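Local coordinates for aldehyde dehydrogenase family protein (Pseudomonas syringae pv. tomato, PDB 6X9L), which oxidises long-chain aliphatic aldehydes such as octanal, using NAD+ as the electron acceptor, at residues Arg64-Arg78 with Ala170-Lys182. The protein carries 1 engineered substitution. Sequence-based numbering, arbitrary orientation.
With NAD (nicotinamide-adenine-dinucleotide), chain D.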
loop_
_atom_site.group_PDB
_atom_site.type_symbol
_atom_site.label_atom_id
_atom_site.label_comp_id
_atom_site.label_asym_id
_atom_site.label_seq_id
_atom_site.Cartn_x
_atom_site.Cartn_y
_atom_site.Cartn_z
ATOM N N ARG A 64 18.324 11.365 5.323
ATOM C CA ARG A 64 18.852 11.177 3.978
ATOM C C ARG A 64 20.363 10.949 4.023
ATOM O O ARG A 64 20.863 9.912 3.565
ATOM C CB ARG A 64 18.490 12.383 3.104
ATOM C CG ARG A 64 18.930 12.261 1.663
ATOM C CD ARG A 64 18.446 10.967 1.067
ATOM N NE ARG A 64 16.997 10.920 1.007
ATOM C CZ ARG A 64 16.312 9.826 0.682
ATOM N NH1 ARG A 64 16.958 8.689 0.399
ATOM N NH2 ARG A 64 14.979 9.860 0.657
ATOM N N ALA A 65 21.106 11.887 4.619
ATOM C CA ALA A 65 22.567 11.771 4.624
ATOM C C ALA A 65 23.068 10.460 5.243
ATOM O O ALA A 65 24.087 9.929 4.805
ATOM C CB ALA A 65 23.179 12.966 5.352
ATOM N N ALA A 66 22.377 9.926 6.250
ATOM C CA ALA A 66 22.795 8.695 6.912
ATOM C C ALA A 66 22.361 7.424 6.197
ATOM O O ALA A 66 22.773 6.340 6.621
ATOM C CB ALA A 66 22.226 8.634 8.327
ATOM N N PHE A 67 21.549 7.522 5.145
ATOM C CA PHE A 67 20.897 6.333 4.593
ATOM C C PHE A 67 21.880 5.428 3.857
ATOM O O PHE A 67 21.815 4.202 3.987
ATOM C CB PHE A 67 19.755 6.749 3.670
ATOM C CG PHE A 67 19.185 5.615 2.865
ATOM C CD1 PHE A 67 18.471 4.603 3.475
ATOM C CD2 PHE A 67 19.349 5.571 1.490
ATOM C CE1 PHE A 67 17.938 3.554 2.733
ATOM C CE2 PHE A 67 18.821 4.530 0.747
ATOM C CZ PHE A 67 18.113 3.515 1.373
ATOM N N ALA A 68 22.803 6.009 3.087
ATOM C CA ALA A 68 23.771 5.197 2.343
ATOM C C ALA A 68 24.642 4.356 3.277
ATOM O O ALA A 68 24.802 3.143 3.075
ATOM C CB ALA A 68 24.640 6.098 1.467
ATOM N N GLY A 69 25.219 4.989 4.306
ATOM C CA GLY A 69 26.047 4.258 5.248
ATOM C C GLY A 69 25.297 3.134 5.934
ATOM O O GLY A 69 25.777 2.004 6.010
ATOM N N TRP A 70 24.096 3.423 6.425
ATOM C CA TRP A 70 23.338 2.440 7.192
ATOM C C TRP A 70 22.823 1.304 6.309
ATOM O O TRP A 70 22.954 0.125 6.656
ATOM C CB TRP A 70 22.176 3.137 7.892
ATOM C CG TRP A 70 21.428 2.219 8.764
ATOM C CD1 TRP A 70 20.113 1.876 8.666
ATOM C CD2 TRP A 70 21.956 1.493 9.879
ATOM N NE1 TRP A 70 19.783 0.994 9.667
ATOM C CE2 TRP A 70 20.896 0.741 10.427
ATOM C CE3 TRP A 70 23.218 1.424 10.480
ATOM C CZ2 TRP A 70 21.064 -0.080 11.532
ATOM C CZ3 TRP A 70 23.382 0.613 11.574
ATOM C CH2 TRP A 70 22.320 -0.129 12.092
ATOM N N SER A 71 22.191 1.639 5.179
ATOM C CA SER A 71 21.763 0.599 4.249
ATOM C C SER A 71 22.947 -0.198 3.718
ATOM O O SER A 71 22.784 -1.367 3.338
ATOM C CB SER A 71 20.997 1.211 3.079
ATOM O OG SER A 71 21.830 2.118 2.381
ATOM N N GLY A 72 24.136 0.418 3.658
ATOM C CA GLY A 72 25.328 -0.307 3.307
ATOM C C GLY A 72 25.942 -1.114 4.429
ATOM O O GLY A 72 26.972 -1.758 4.215
ATOM N N THR A 73 25.355 -1.086 5.626
ATOM C CA THR A 73 25.852 -1.906 6.723
ATOM C C THR A 73 25.220 -3.294 6.648
ATOM O O THR A 73 24.029 -3.440 6.359
ATOM C CB THR A 73 25.564 -1.245 8.072
ATOM O OG1 THR A 73 26.193 0.045 8.127
ATOM C CG2 THR A 73 26.049 -2.115 9.227
ATOM N N SER A 74 26.035 -4.310 6.898
ATOM C CA SER A 74 25.606 -5.683 6.701
ATOM C C SER A 74 24.442 -6.030 7.628
ATOM O O SER A 74 24.390 -5.578 8.777
ATOM C CB SER A 74 26.757 -6.629 6.977
ATOM O OG SER A 74 27.034 -6.577 8.363
ATOM N N PRO A 75 23.507 -6.857 7.164
ATOM C CA PRO A 75 22.442 -7.321 8.064
ATOM C C PRO A 75 22.960 -7.815 9.402
ATOM O O PRO A 75 22.402 -7.450 10.443
ATOM C CB PRO A 75 21.773 -8.431 7.245
ATOM C CG PRO A 75 21.951 -7.997 5.842
ATOM C CD PRO A 75 23.283 -7.289 5.775
ATOM N N GLU A 76 24.017 -8.632 9.413
ATOM C CA GLU A 76 24.550 -9.116 10.684
ATOM C C GLU A 76 24.890 -7.956 11.606
ATOM O O GLU A 76 24.568 -7.988 12.799
ATOM C CB GLU A 76 25.786 -10.001 10.456
ATOM C CG GLU A 76 25.842 -10.691 9.097
ATOM C CD GLU A 76 24.597 -11.521 8.773
ATOM O OE1 GLU A 76 23.627 -11.510 9.565
ATOM O OE2 GLU A 76 24.579 -12.188 7.715
ATOM N N VAL A 77 25.515 -6.908 11.066
ATOM C CA VAL A 77 25.965 -5.813 11.914
ATOM C C VAL A 77 24.785 -4.949 12.355
ATOM O O VAL A 77 24.699 -4.544 13.521
ATOM C CB VAL A 77 27.050 -4.995 11.192
ATOM C CG1 VAL A 77 27.215 -3.667 11.866
ATOM C CG2 VAL A 77 28.374 -5.761 11.198
ATOM N N ARG A 78 23.853 -4.658 11.447
ATOM C CA ARG A 78 22.625 -3.992 11.882
ATOM C C ARG A 78 21.956 -4.772 13.011
ATOM O O ARG A 78 21.563 -4.189 14.026
ATOM C CB ARG A 78 21.665 -3.809 10.705
ATOM C CG ARG A 78 22.283 -3.094 9.510
ATOM C CD ARG A 78 21.225 -2.344 8.687
ATOM N NE ARG A 78 20.214 -3.231 8.118
ATOM C CZ ARG A 78 20.260 -3.727 6.882
ATOM N NH1 ARG A 78 21.272 -3.407 6.080
ATOM N NH2 ARG A 78 19.293 -4.533 6.442
ATOM N N ALA A 170 11.944 -0.625 15.023
ATOM C CA ALA A 170 12.760 -1.833 14.933
ATOM C C ALA A 170 12.774 -2.400 13.522
ATOM O O ALA A 170 13.857 -2.510 12.925
ATOM C CB ALA A 170 12.275 -2.855 15.960
ATOM N N PRO A 171 11.630 -2.725 12.912
ATOM C CA PRO A 171 11.666 -3.240 11.532
ATOM C C PRO A 171 12.274 -2.264 10.534
ATOM O O PRO A 171 13.073 -2.679 9.684
ATOM C CB PRO A 171 10.187 -3.522 11.240
ATOM C CG PRO A 171 9.461 -2.551 12.121
ATOM C CD PRO A 171 10.256 -2.499 13.385
ATOM N N ALA A 172 11.915 -0.977 10.618
ATOM C CA ALA A 172 12.471 0.038 9.726
ATOM C C ALA A 172 13.993 0.040 9.764
ATOM O O ALA A 172 14.660 0.016 8.719
ATOM C CB ALA A 172 11.931 1.410 10.119
ATOM N N ILE A 173 14.556 0.093 10.970
ATOM C CA ILE A 173 16.004 0.102 11.140
ATOM C C ILE A 173 16.611 -1.191 10.625
ATOM O O ILE A 173 17.676 -1.191 9.998
ATOM C CB ILE A 173 16.343 0.311 12.624
ATOM C CG1 ILE A 173 15.869 1.684 13.083
ATOM C CG2 ILE A 173 17.795 0.096 12.865
ATOM C CD1 ILE A 173 16.292 2.790 12.173
ATOM N N ALA A 174 15.951 -2.314 10.901
ATOM C CA ALA A 174 16.502 -3.613 10.535
ATOM C C ALA A 174 16.590 -3.759 9.027
ATOM O O ALA A 174 17.564 -4.320 8.502
ATOM C CB ALA A 174 15.651 -4.732 11.131
ATOM N N ALA A 175 15.574 -3.254 8.314
ATOM C CA ALA A 175 15.507 -3.305 6.861
ATOM C C ALA A 175 16.598 -2.477 6.203
ATOM O O ALA A 175 16.809 -2.603 4.993
ATOM C CB ALA A 175 14.134 -2.817 6.395
ATOM N N GLY A 176 17.289 -1.647 6.971
ATOM C CA GLY A 176 18.218 -0.687 6.437
ATOM C C GLY A 176 17.630 0.680 6.182
ATOM O O GLY A 176 18.292 1.506 5.556
ATOM N N CYS A 177 16.411 0.946 6.632
ATOM C CA CYS A 177 15.863 2.282 6.444
ATOM C C CYS A 177 16.455 3.292 7.436
ATOM O O CYS A 177 17.104 2.961 8.434
ATOM C CB CYS A 177 14.342 2.282 6.574
ATOM S SG CYS A 177 13.481 1.478 5.216
ATOM N N THR A 178 16.178 4.551 7.150
ATOM C CA THR A 178 16.507 5.661 8.018
ATOM C C THR A 178 15.195 6.369 8.342
ATOM O O THR A 178 14.268 6.367 7.532
ATOM C CB THR A 178 17.539 6.540 7.313
ATOM O OG1 THR A 178 18.633 6.784 8.201
ATOM C CG2 THR A 178 16.939 7.813 6.777
ATOM N N VAL A 179 15.079 6.919 9.545
ATOM C CA VAL A 179 13.763 7.154 10.122
ATOM C C VAL A 179 13.717 8.481 10.878
ATOM O O VAL A 179 14.662 8.844 11.591
ATOM C CB VAL A 179 13.389 5.976 11.040
ATOM C CG1 VAL A 179 13.255 6.422 12.485
ATOM C CG2 VAL A 179 12.143 5.307 10.526
ATOM N N VAL A 180 12.602 9.207 10.723
ATOM C CA VAL A 180 12.295 10.392 11.530
ATOM C C VAL A 180 10.926 10.186 12.176
ATOM O O VAL A 180 9.930 9.945 11.477
ATOM C CB VAL A 180 12.311 11.684 10.708
ATOM C CG1 VAL A 180 11.293 11.612 9.641
ATOM C CG2 VAL A 180 11.971 12.842 11.595
ATOM N N LEU A 181 10.880 10.278 13.506
ATOM C CA LEU A 181 9.719 9.902 14.301
ATOM C C LEU A 181 9.098 11.140 14.932
ATOM O O LEU A 181 9.805 11.950 15.541
ATOM C CB LEU A 181 10.113 8.908 15.405
ATOM C CG LEU A 181 9.154 8.762 16.601
ATOM C CD1 LEU A 181 7.814 8.161 16.154
ATOM C CD2 LEU A 181 9.763 7.927 17.722
ATOM N N LYS A 182 7.779 11.282 14.789
ATOM C CA LYS A 182 7.044 12.256 15.586
ATOM C C LYS A 182 6.195 11.504 16.597
ATOM O O LYS A 182 5.186 10.891 16.212
ATOM C CB LYS A 182 6.160 13.150 14.716
ATOM C CG LYS A 182 5.649 14.380 15.484
ATOM C CD LYS A 182 4.301 14.897 14.998
ATOM C CE LYS A 182 3.143 14.132 15.633
ATOM N NZ LYS A 182 3.156 14.231 17.120
HETATM P PA NAD D . -4.684 10.692 16.460
HETATM O O1A NAD D . -5.175 10.172 15.156
HETATM O O2A NAD D . -5.444 11.862 16.954
HETATM O O5B NAD D . -3.104 11.034 16.396
HETATM C C5B NAD D . -2.154 10.051 16.027
HETATM C C4B NAD D . -0.831 10.719 15.625
HETATM O O4B NAD D . -1.058 11.539 14.496
HETATM C C3B NAD D . -0.274 11.651 16.692
HETATM O O3B NAD D . 1.144 11.556 16.661
HETATM C C2B NAD D . -0.706 13.036 16.240
HETATM O O2B NAD D . 0.180 14.056 16.651
HETATM C C1B NAD D . -0.614 12.867 14.750
HETATM N N9A NAD D . -1.514 13.726 13.993
HETATM C C8A NAD D . -2.731 14.255 14.371
HETATM N N7A NAD D . -3.221 14.930 13.303
HETATM C C5A NAD D . -2.342 14.834 12.277
HETATM C C6A NAD D . -2.345 15.323 10.981
HETATM N N6A NAD D . -3.435 15.915 10.494
HETATM N N1A NAD D . -1.282 15.026 10.153
HETATM C C2A NAD D . -0.231 14.261 10.599
HETATM N N3A NAD D . -0.229 13.773 11.889
HETATM C C4A NAD D . -1.270 14.068 12.702
HETATM O O3 NAD D . -4.622 9.451 17.485
HETATM P PN NAD D . -5.474 9.204 18.827
HETATM O O1N NAD D . -6.913 9.094 18.485
HETATM O O2N NAD D . -5.045 10.155 19.867
HETATM O O5D NAD D . -4.830 7.724 19.074
HETATM C C5D NAD D . -5.681 6.638 19.350
HETATM C C4D NAD D . -6.137 6.023 18.024
HETATM O O4D NAD D . -5.085 5.257 17.464
HETATM C C3D NAD D . -7.299 5.074 18.244
HETATM O O3D NAD D . -8.157 5.141 17.132
HETATM C C2D NAD D . -6.621 3.729 18.220
HETATM O O2D NAD D . -7.502 2.684 17.869
HETATM C C1D NAD D . -5.544 3.955 17.164
HETATM N N1N NAD D . -4.542 2.892 17.307
HETATM C C2N NAD D . -4.407 1.959 16.316
HETATM C C3N NAD D . -3.501 0.917 16.459
HETATM C C7N NAD D . -3.329 -0.139 15.412
HETATM O O7N NAD D . -2.185 -0.949 15.515
HETATM N N7N NAD D . -4.225 -0.317 14.437
HETATM C C4N NAD D . -2.736 0.821 17.616
HETATM C C5N NAD D . -2.890 1.768 18.618
HETATM C C6N NAD D . -3.809 2.799 18.459
#
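The Schellman motif that ends helix 161-174 in the NAD-binding, Rossmann-like domain is met by W70 and R78, which reach it from the two consecutive helices 53-71 and 75-91 and the short turn between them. It illustrates how carbonyls of a last helical turn can be claimed, alone or alongside a backbone N-H, by side chains from another part of the chain. R78 grips one of them side-on: NE (2.9 Å) and NH2 (2.7 Å) both bond to A174 O, which lies at the guanidinium edge, close to its plane. With its chain bent at chi3 (-62°), R78 lays one guanidinium face over G176 CA, while P75 N lies off-centre over the other. G176 has a phi of 93°, and its bare CA lets the chain pass close to S71, the two CA atoms being 4.4 Å apart.

W70 serves the carbonyl one residue earlier. With CG anti to the backbone N (chi1 -176°), the W70 indole reaches toward the helix end, and W70 NE1 bonds to I173 O over 3.1 Å, in the carbonyl plane and on a lone pair; the same oxygen also accepts from G176 N. The indole and I173 cross at about a right angle, W70 CZ2 resting 3.5 Å from I173 CG2, and R78 CD sits over one indole face. Further along, F67 CB and A66 CB both approach the T178 side chain, where strand 178-182 begins; T178 OG1 bonds to G206 O, and F67 also packs on R439 of the second subunit. The strand leads inward to K182, whose NZ makes weak hydrogen bonds to the adenosine ribose of NAD, the shorter one 3.0 Å to O2B.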